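Local structure of DUF115 domain-containing protein (Magnetospirillum magneticum AMB-1, 5MU5) at residues 247-252 against 375-380; 367-372 against 387-392; 548-553 against 592-597. The protein is a Maf glycosyltransferase involved in flagella formation, in which it probably attaches sugar to flagellin. All coordinates share one frame; numbering follows the deposited sequence.

Contact 1 (247-252 against 375-380); sequences EMTRAS and YALFSP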
# COMPACT_ATOMS: atom_id res chain seq x y z
N GLU A 247 16.86 8.86 2.96
CA GLU A 247 17.13 9.42 1.64
C GLU A 247 16.03 10.36 1.13
O GLU A 247 16.34 11.35 0.50
CB GLU A 247 17.37 8.33 0.62
CG GLU A 247 17.56 8.83 -0.82
CD GLU A 247 18.53 9.99 -0.95
OE1 GLU A 247 19.42 10.12 -0.08
OE2 GLU A 247 18.40 10.80 -1.91
N MET A 248 14.77 10.02 1.37
CA MET A 248 13.65 10.81 0.87
C MET A 248 13.68 12.17 1.52
O MET A 248 13.52 13.18 0.86
CB MET A 248 12.30 10.18 1.22
CG MET A 248 11.97 8.84 0.60
SD MET A 248 11.98 8.80 -1.19
CE MET A 248 13.65 8.27 -1.55
N THR A 249 13.86 12.15 2.84
CA THR A 249 13.87 13.35 3.65
C THR A 249 15.12 14.18 3.35
O THR A 249 15.04 15.41 3.34
CB THR A 249 13.73 13.01 5.15
OG1 THR A 249 12.44 12.48 5.40
CG2 THR A 249 13.91 14.21 6.02
N ARG A 250 16.26 13.54 3.10
CA ARG A 250 17.47 14.28 2.72
C ARG A 250 17.28 14.98 1.36
O ARG A 250 17.59 16.16 1.20
CB ARG A 250 18.68 13.36 2.63
CG ARG A 250 19.98 14.07 2.28
CD ARG A 250 20.98 13.11 1.69
NE ARG A 250 20.59 12.74 0.33
CZ ARG A 250 20.89 13.45 -0.76
NH1 ARG A 250 21.61 14.56 -0.67
NH2 ARG A 250 20.45 13.04 -1.93
N ALA A 251 16.76 14.26 0.38
CA ALA A 251 16.48 14.83 -0.93
C ALA A 251 15.58 16.05 -0.78
O ALA A 251 15.89 17.12 -1.27
CB ALA A 251 15.82 13.80 -1.86
N SER A 252 14.47 15.87 -0.07
CA SER A 252 13.49 16.93 0.09
C SER A 252 14.09 18.12 0.84
O SER A 252 13.86 19.26 0.46
CB SER A 252 12.25 16.41 0.81
OG SER A 252 11.22 17.39 0.79
N TYR A 375 6.89 13.76 3.07
CA TYR A 375 5.58 14.37 2.92
C TYR A 375 5.16 14.99 4.25
O TYR A 375 4.80 16.16 4.33
CB TYR A 375 4.52 13.35 2.48
CG TYR A 375 3.19 14.00 2.25
CD1 TYR A 375 2.92 14.69 1.06
CD2 TYR A 375 2.19 13.97 3.23
CE1 TYR A 375 1.71 15.30 0.84
CE2 TYR A 375 0.97 14.60 3.03
CZ TYR A 375 0.74 15.27 1.83
OH TYR A 375 -0.46 15.90 1.60
N ALA A 376 5.22 14.19 5.30
CA ALA A 376 4.79 14.63 6.60
C ALA A 376 5.63 15.79 7.08
O ALA A 376 5.13 16.68 7.74
CB ALA A 376 4.88 13.48 7.60
N LEU A 377 6.91 15.80 6.76
CA LEU A 377 7.78 16.82 7.30
C LEU A 377 7.67 18.12 6.49
O LEU A 377 7.51 19.20 7.06
CB LEU A 377 9.21 16.28 7.36
CG LEU A 377 10.12 16.90 8.42
CD1 LEU A 377 11.46 16.18 8.44
CD2 LEU A 377 10.33 18.39 8.16
N PHE A 378 7.70 18.00 5.16
CA PHE A 378 7.84 19.16 4.27
C PHE A 378 6.62 19.64 3.48
O PHE A 378 6.64 20.76 2.96
CB PHE A 378 8.97 18.89 3.28
CG PHE A 378 10.33 18.94 3.90
CD1 PHE A 378 10.84 20.12 4.39
CD2 PHE A 378 11.13 17.80 3.94
CE1 PHE A 378 12.10 20.17 4.96
CE2 PHE A 378 12.39 17.85 4.51
CZ PHE A 378 12.87 19.04 5.02
N SER A 379 5.58 18.82 3.34
CA SER A 379 4.40 19.25 2.60
C SER A 379 3.72 20.41 3.29
O SER A 379 3.50 20.35 4.49
CB SER A 379 3.38 18.14 2.47
OG SER A 379 2.28 18.57 1.69
N PRO A 380 3.40 21.47 2.54
CA PRO A 380 2.64 22.55 3.12
C PRO A 380 1.14 22.31 2.99
O PRO A 380 0.37 23.18 3.33
CB PRO A 380 3.07 23.78 2.30
CG PRO A 380 3.49 23.23 0.99
CD PRO A 380 3.87 21.78 1.18

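Contact 2 (367-372 against 387-392); sequences YFRPAL and DDSGPT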
# COMPACT_ATOMS: atom_id res chain seq x y z
N TYR A 367 6.22 18.86 -6.65
CA TYR A 367 4.96 18.49 -6.02
C TYR A 367 5.37 17.57 -4.86
O TYR A 367 6.49 17.03 -4.84
CB TYR A 367 4.02 17.81 -6.99
CG TYR A 367 4.41 16.40 -7.34
CD1 TYR A 367 5.29 16.13 -8.35
CD2 TYR A 367 3.89 15.33 -6.62
CE1 TYR A 367 5.66 14.82 -8.66
CE2 TYR A 367 4.24 14.03 -6.92
CZ TYR A 367 5.12 13.78 -7.93
OH TYR A 367 5.44 12.47 -8.21
N PHE A 368 4.48 17.42 -3.90
CA PHE A 368 4.78 16.62 -2.72
C PHE A 368 4.22 15.23 -2.84
O PHE A 368 3.01 15.02 -2.94
CB PHE A 368 4.34 17.34 -1.45
CG PHE A 368 5.20 18.50 -1.18
CD1 PHE A 368 4.93 19.71 -1.78
CD2 PHE A 368 6.35 18.36 -0.44
CE1 PHE A 368 5.77 20.77 -1.60
CE2 PHE A 368 7.19 19.43 -0.23
CZ PHE A 368 6.90 20.64 -0.81
N ARG A 369 5.13 14.27 -2.89
CA ARG A 369 4.74 12.90 -3.02
C ARG A 369 4.28 12.34 -1.66
O ARG A 369 5.03 12.35 -0.71
CB ARG A 369 5.88 12.08 -3.59
CG ARG A 369 5.31 10.81 -4.14
CD ARG A 369 6.33 9.88 -4.72
NE ARG A 369 5.58 8.76 -5.28
CZ ARG A 369 6.13 7.73 -5.89
NH1 ARG A 369 7.44 7.68 -6.04
NH2 ARG A 369 5.36 6.75 -6.36
N PRO A 370 3.04 11.84 -1.59
CA PRO A 370 2.49 11.43 -0.31
C PRO A 370 3.05 10.12 0.25
O PRO A 370 3.84 9.44 -0.40
CB PRO A 370 0.98 11.31 -0.61
CG PRO A 370 0.87 11.08 -2.07
CD PRO A 370 2.07 11.73 -2.70
N ALA A 371 2.67 9.80 1.49
CA ALA A 371 2.99 8.51 2.10
C ALA A 371 4.49 8.28 2.32
O ALA A 371 5.01 7.18 2.13
CB ALA A 371 2.39 7.37 1.27
N LEU A 372 5.19 9.33 2.74
CA LEU A 372 6.63 9.26 2.99
C LEU A 372 6.93 10.20 4.14
O LEU A 372 6.14 11.09 4.42
CB LEU A 372 7.43 9.70 1.76
CG LEU A 372 7.32 8.85 0.48
CD1 LEU A 372 7.92 9.57 -0.73
CD2 LEU A 372 7.99 7.51 0.65
N ASP A 387 -2.21 12.76 -6.70
CA ASP A 387 -2.66 11.39 -6.58
C ASP A 387 -2.26 10.69 -7.87
O ASP A 387 -2.21 11.31 -8.94
CB ASP A 387 -4.18 11.33 -6.49
CG ASP A 387 -4.71 11.89 -5.19
OD1 ASP A 387 -3.98 11.86 -4.18
OD2 ASP A 387 -5.88 12.35 -5.19
N ASP A 388 -2.03 9.38 -7.77
CA ASP A 388 -1.67 8.56 -8.92
C ASP A 388 -0.49 9.14 -9.68
O ASP A 388 -0.43 9.06 -10.90
CB ASP A 388 -2.89 8.36 -9.85
CG ASP A 388 -4.03 7.54 -9.18
OD1 ASP A 388 -3.73 6.45 -8.60
OD2 ASP A 388 -5.21 7.98 -9.24
N SER A 389 0.46 9.72 -8.95
CA SER A 389 1.67 10.25 -9.57
C SER A 389 2.62 9.12 -9.90
O SER A 389 3.57 9.33 -10.66
CB SER A 389 2.37 11.32 -8.71
OG SER A 389 2.90 10.79 -7.52
N GLY A 390 2.36 7.93 -9.32
CA GLY A 390 3.13 6.71 -9.60
C GLY A 390 2.23 5.66 -10.23
O GLY A 390 1.02 5.89 -10.38
N PRO A 391 2.77 4.46 -10.52
CA PRO A 391 4.12 4.01 -10.19
C PRO A 391 5.25 4.49 -11.09
O PRO A 391 6.40 4.42 -10.68
CB PRO A 391 4.00 2.47 -10.28
CG PRO A 391 2.89 2.24 -11.26
CD PRO A 391 1.92 3.34 -10.99
N THR A 392 4.95 4.96 -12.29
CA THR A 392 6.00 5.45 -13.19
C THR A 392 5.77 6.93 -13.62
O THR A 392 4.70 7.55 -13.36
CB THR A 392 6.11 4.55 -14.42
OG1 THR A 392 4.86 4.57 -15.11
CG2 THR A 392 6.40 3.12 -13.97

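Contact 3 (548-553 against 592-597); sequences RSIVTL and FFVRGT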
# COMPACT_ATOMS: atom_id res chain seq x y z
N ARG A 548 14.66 13.97 18.08
CA ARG A 548 14.17 13.76 19.42
C ARG A 548 12.86 12.96 19.40
O ARG A 548 12.73 11.98 20.15
CB ARG A 548 14.00 15.09 20.15
CG ARG A 548 13.73 14.93 21.62
CD ARG A 548 13.66 16.26 22.34
NE ARG A 548 13.01 16.09 23.64
CZ ARG A 548 12.94 17.01 24.59
NH1 ARG A 548 13.47 18.22 24.41
NH2 ARG A 548 12.33 16.72 25.73
N SER A 549 11.93 13.34 18.53
CA SER A 549 10.68 12.59 18.33
C SER A 549 10.91 11.12 17.95
O SER A 549 10.18 10.23 18.38
CB SER A 549 9.90 13.19 17.17
OG SER A 549 9.73 14.58 17.33
N ILE A 550 11.91 10.89 17.10
CA ILE A 550 12.18 9.56 16.62
C ILE A 550 12.75 8.71 17.75
O ILE A 550 12.28 7.62 18.02
CB ILE A 550 13.12 9.58 15.40
CG1 ILE A 550 12.43 10.29 14.22
CG2 ILE A 550 13.47 8.16 14.99
CD1 ILE A 550 13.36 10.76 13.12
N VAL A 551 13.75 9.26 18.41
CA VAL A 551 14.41 8.57 19.50
C VAL A 551 13.44 8.27 20.66
O VAL A 551 13.53 7.22 21.31
CB VAL A 551 15.61 9.39 19.96
CG1 VAL A 551 16.18 8.85 21.26
CG2 VAL A 551 16.66 9.39 18.84
N THR A 552 12.51 9.19 20.90
CA THR A 552 11.43 9.00 21.87
C THR A 552 10.54 7.82 21.47
O THR A 552 10.21 6.95 22.29
CB THR A 552 10.61 10.30 21.98
OG1 THR A 552 11.43 11.33 22.56
CG2 THR A 552 9.35 10.12 22.83
N LEU A 553 10.14 7.79 20.20
CA LEU A 553 9.33 6.69 19.69
C LEU A 553 10.05 5.34 19.82
O LEU A 553 9.47 4.33 20.23
CB LEU A 553 8.93 6.94 18.22
CG LEU A 553 8.01 5.89 17.58
CD1 LEU A 553 6.77 5.60 18.42
CD2 LEU A 553 7.61 6.30 16.17
N PHE A 592 6.83 7.44 10.28
CA PHE A 592 7.29 7.11 8.95
C PHE A 592 8.72 6.64 8.98
O PHE A 592 9.08 5.74 8.24
CB PHE A 592 7.21 8.29 8.00
CG PHE A 592 5.89 8.45 7.35
CD1 PHE A 592 5.42 7.49 6.49
CD2 PHE A 592 5.13 9.59 7.57
CE1 PHE A 592 4.20 7.64 5.88
CE2 PHE A 592 3.91 9.76 6.96
CZ PHE A 592 3.44 8.78 6.11
N PHE A 593 9.54 7.26 9.80
CA PHE A 593 10.96 6.88 9.86
C PHE A 593 11.22 5.45 10.29
O PHE A 593 12.05 4.78 9.70
CB PHE A 593 11.75 7.83 10.74
CG PHE A 593 12.52 8.84 9.96
CD1 PHE A 593 11.87 9.87 9.33
CD2 PHE A 593 13.90 8.75 9.86
CE1 PHE A 593 12.59 10.80 8.59
CE2 PHE A 593 14.61 9.66 9.11
CZ PHE A 593 13.96 10.69 8.49
N VAL A 594 10.49 4.97 11.29
CA VAL A 594 10.83 3.70 11.93
C VAL A 594 9.85 2.54 11.77
O VAL A 594 10.26 1.39 11.93
CB VAL A 594 11.06 3.92 13.44
CG1 VAL A 594 12.16 4.94 13.65
CG2 VAL A 594 9.78 4.33 14.17
N ARG A 595 8.59 2.80 11.42
CA ARG A 595 7.59 1.72 11.42
C ARG A 595 7.88 0.55 10.49
O ARG A 595 7.56 -0.59 10.81
CB ARG A 595 6.19 2.27 11.11
CG ARG A 595 6.04 2.80 9.70
CD ARG A 595 4.76 3.57 9.50
NE ARG A 595 4.55 3.79 8.08
CZ ARG A 595 3.42 4.24 7.54
NH1 ARG A 595 2.39 4.55 8.31
NH2 ARG A 595 3.33 4.40 6.23
N GLY A 596 8.44 0.81 9.32
CA GLY A 596 8.70 -0.24 8.35
C GLY A 596 9.76 -1.18 8.89
O GLY A 596 9.61 -2.40 8.83
N THR A 597 10.80 -0.60 9.45
CA THR A 597 11.89 -1.37 9.96
C THR A 597 11.45 -2.19 11.18
O THR A 597 11.59 -3.42 11.17
CB THR A 597 13.08 -0.45 10.22
OG1 THR A 597 13.49 0.10 8.96
CG2 THR A 597 14.24 -1.21 10.86

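Contact 1 (247-252 against 375-380)
Phe378, in the last turn of helix 373-378, lays its ring against Ser252 and Thr249 of helix 242-257. Its CB lies 3.7 Å from Ser252 OG, and CG stays beside the same hydroxyl. From there the ring turns its CD2 corner to the serine: Phe378 CD2 is 3.2 Å from Ser252 OG and 3.6 Å from Ser252 CB. One atom further along, Phe378 CE2 arrives 3.8 Å from the backbone Thr249 O, an oblique approach. With CG anti to its own carbonyl carbon (chi1 -71°), the phenyl group leans over the serine, and Ser252 C lies over one ring face. The opposite face is covered from within the same helix by Leu377 CD2, 3.9 Å above the ring centre, which leaves the phenyl group between its neighbour in sequence and the other helix. Leu377 adds its second methyl to the interface: Leu377 CD1 meets Thr249 CG2 at 4.0 Å, the two side chains crossing at about a right angle. Beyond the ring, Phe537 and Arg540 of helix 534-541 also touch Phe378. On helix 242-257 itself, Arg250 grips Glu247 side-on through NE and NH2, one nitrogen to each carboxylate oxygen. Neither hydroxyl depends on the other segment for its polar partner: Ser252 OG is bonded to Asn351 ND2 and Thr249 OG1 to Ser373 OG. Both residues can therefore meet the apolar groups in a buried place: 247-252 and 375-380 are held together by van der Waals fit, while the directed bond from Thr249 to Ser373 joins the same two helices just before 375-380.

Contact 2 (367-372 against 387-392)
The carboxyl end of strand 363-367, in the parallel part of the large sheet, and the loop that follows it meet the loop leading into helix 393-404, Tyr367 touching Ser389. Tyr367 is the last residue of the strand, and Ser389 sits in the second loop. A hydrogen bond links their hydroxyls, Tyr367 OH to Ser389 OG at 3.1 Å, and either could be the donor. The serine methylene comes along too, with Ser389 CB 3.3 Å from Tyr367 OH, while Ser389 OG lies 3.6 Å from Tyr367 CE2, approaching the ring obliquely. Tyr367 holds CG between its backbone N and carbonyl carbon (chi1 74°), which sends the ring across toward the second loop and past Thr396 of helix 393-404. A phenylalanine here would probably leave Ser389 OG without its mate on the strand and weaken the hold on the loop there. Two residues on, Arg369 stretches out fully from CG to its guanidinium and passes over the same serine, with Arg369 NE 4.0 Å from Ser389 OG, too far for a bond. Its end, Arg369 NH2, comes to rest 3.9 Å from Gly390 CA, where there is no side chain to stand in the way. The second loop is also anchored by Asp387 and Asp388, which form salt bridges to Arg482 and Arg478 of helix 467-482; a cis peptide bond precedes Pro391. A strand whose carboxyl end runs into a loop and then a helix, as 363-367 does, is typical of Rossmann-like alpha/beta domains, where ligand sites usually lie at this edge of the sheet.

Contact 3 (548-553 against 592-597)
Ile550 and Phe593 make the aromatic part of this contact between helices 546-564 and 589-609. The isoleucine sets its CD1 over the ring face in a CH-pi contact, with Ile550 CD1 4.0 Å from the Phe593 ring centroid and 21° off the normal, displaced somewhat toward the rim.

Purely aliphatic contacts gather on Val594, which uses both methyls. Ile550 CG2, anti to its backbone N, touches Val594 CG1 at 3.7 Å, and Leu553 CD2 meets Val594 CG2 at 3.5 Å as the two side chains slide past each other in opposite directions.

No polar pair joins the two segments; within helix 546-564, Thr552 OG1 reaches back 2.8 Å to Arg548 O from above the carbonyl plane, while Thr552 N approaches that oxygen from the other face.

The axes of the two short segments come within 10.0 Å of each other at an angle of 33°, and 592-597 is kinked near Gly596. Both helices belong to the Maf helical bundle. Val640 and Phe644 of helix 618-646 close over Ile550, while Leu242 and Met246 of helix 242-257 pack against Phe593.

In the fold
Contacts 1 and 3 are buried helix-to-helix interfaces, but contact 3 is purely apolar, while contact 1 sets Ser252 and Thr249 against Phe378 and Leu377. Contact 2 is only partly buried, lies among loops at a strand end, and alone has a side-chain hydrogen bond between its segments. Contacts 1 and 2 share the MptE-like region: their segments alternate along the chain, and Phe368 packs against Phe378 and Pro380, while Arg369 and Pro370 touch Tyr375. Contact 3 belongs to the helical bundle, yet it abuts both others. Phe593 reaches Thr249 of contact 1, and Phe592 touches Ala376 as well as Ala371 and Leu372. The two phenylalanines of helix 589-609 thus join the bundle to the MptE-like region with the large sheet.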